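Local coordinates for protein flavodoxin (Aquifex aeolicus, PDB 2ARK) that binds FMN and probably serves as a low-potential electron donor to redox enzymes, at the interface of chains A and B. Numbering follows the deposited sequence. Chains: chain A/B, Flavodoxin.

The interface of chains A and B. Residues chain A 88, 167-169; chain B 167-168.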
loop_
_atom_site.group_PDB
_atom_site.type_symbol
_atom_site.label_atom_id
_atom_site.label_comp_id
_atom_site.label_asym_id
_atom_site.label_seq_id
_atom_site.Cartn_x
_atom_site.Cartn_y
_atom_site.Cartn_z
ATOM N N GLY A 88 -18.180 -6.273 9.176
ATOM C CA GLY A 88 -19.271 -5.807 8.319
ATOM C C GLY A 88 -19.789 -4.409 8.617
ATOM O O GLY A 88 -20.824 -4.008 8.087
ATOM N N ILE A 167 -28.331 2.301 2.017
ATOM C CA ILE A 167 -28.572 1.263 1.007
ATOM C C ILE A 167 -28.437 -0.121 1.618
ATOM O O ILE A 167 -29.369 -0.921 1.565
ATOM C CB ILE A 167 -27.624 1.423 -0.219
ATOM C CG1 ILE A 167 -28.057 2.632 -1.047
ATOM C CG2 ILE A 167 -27.611 0.175 -1.103
ATOM C CD1 ILE A 167 -27.012 3.070 -2.065
ATOM N N PHE A 168 -27.287 -0.364 2.233
ATOM C CA PHE A 168 -26.889 -1.685 2.680
ATOM C C PHE A 168 -27.340 -2.093 4.069
ATOM O O PHE A 168 -27.485 -3.283 4.311
ATOM C CB PHE A 168 -25.369 -1.839 2.541
ATOM C CG PHE A 168 -24.886 -1.631 1.138
ATOM C CD1 PHE A 168 -23.965 -0.626 0.847
ATOM C CD2 PHE A 168 -25.399 -2.418 0.085
ATOM C CE1 PHE A 168 -23.527 -0.419 -0.463
ATOM C CE2 PHE A 168 -24.983 -2.221 -1.219
ATOM C CZ PHE A 168 -24.044 -1.211 -1.501
ATOM N N VAL A 169 -27.554 -1.155 4.988
ATOM C CA VAL A 169 -28.094 -1.580 6.285
ATOM C C VAL A 169 -29.551 -1.214 6.499
ATOM O O VAL A 169 -30.309 -2.015 7.048
ATOM C CB VAL A 169 -27.180 -1.280 7.541
ATOM C CG1 VAL A 169 -25.739 -0.917 7.131
ATOM C CG2 VAL A 169 -27.776 -0.258 8.453
ATOM N N ILE B 167 -26.434 -10.237 3.361
ATOM C CA ILE B 167 -26.805 -9.322 4.440
ATOM C C ILE B 167 -27.115 -7.947 3.906
ATOM O O ILE B 167 -28.161 -7.383 4.253
ATOM C CB ILE B 167 -25.736 -9.244 5.520
ATOM C CG1 ILE B 167 -25.627 -10.604 6.218
ATOM C CG2 ILE B 167 -26.063 -8.161 6.556
ATOM C CD1 ILE B 167 -24.339 -10.814 6.940
ATOM N N PHE B 168 -26.259 -7.445 3.024
ATOM C CA PHE B 168 -26.292 -6.050 2.567
ATOM C C PHE B 168 -27.053 -5.785 1.284
ATOM O O PHE B 168 -27.607 -4.710 1.133
ATOM C CB PHE B 168 -24.865 -5.481 2.429
ATOM C CG PHE B 168 -24.098 -5.497 3.711
ATOM C CD1 PHE B 168 -22.961 -6.269 3.834
ATOM C CD2 PHE B 168 -24.565 -4.775 4.823
ATOM C CE1 PHE B 168 -22.239 -6.295 5.037
ATOM C CE2 PHE B 168 -23.884 -4.805 6.027
ATOM C CZ PHE B 168 -22.699 -5.567 6.133
#
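A:Phe168 and B:Phe168 meet at the C-terminal ends of equivalent helices, residues 148-168 of each chain, paired by the two-fold symmetry of the A-B interface. The small patch hides 135 Å² in all, about half of it on B:Phe168. It combines carbon packing with carbonyl oxygens at ring edges; no N or O of one chain comes within bonding reach of one on the other. The two side chains cross at about a right angle and touch at their roots: the beta carbons, CB of A:Phe168 and CB of B:Phe168, lie 3.7 Å apart, while the rings point away from each other and do not stack. In both residues CG stands anti to the carbonyl carbon and beside the backbone N (chi1 -58° in A, -60° in B), which turns the CD2 edge of each ring toward the partner's carbonyl O.

Carbonyl oxygens meet ring edges in a reciprocal pair. The backbone O of A:Phe168 sits in the plane of the B:Phe168 ring, 3.3 Å from CD2, and O of B:Phe168 lies likewise 3.4 Å from CD2 of A:Phe168. Each carbonyl faces the weakly positive ring rim, which may be mildly favourable electrostatically.

Within each chain, the preceding isoleucine backs one ring face: CG2 of B:Ile167 lies over the ring centre of B:Phe168, 4.0 Å above its plane, whereas CG2 of A:Ile167 is offset toward the rim of A:Phe168.

Farther out, the B:Phe168 ring reaches the loop at A:Gly88, with A:Val169 flanking it more loosely through CG1. The deposited assembly is a tetramer, but the structure alone does not show whether this pairing exists in solution. At the ring tip, CZ of B:Phe168 lies 4.1 Å from CA of A:Gly88.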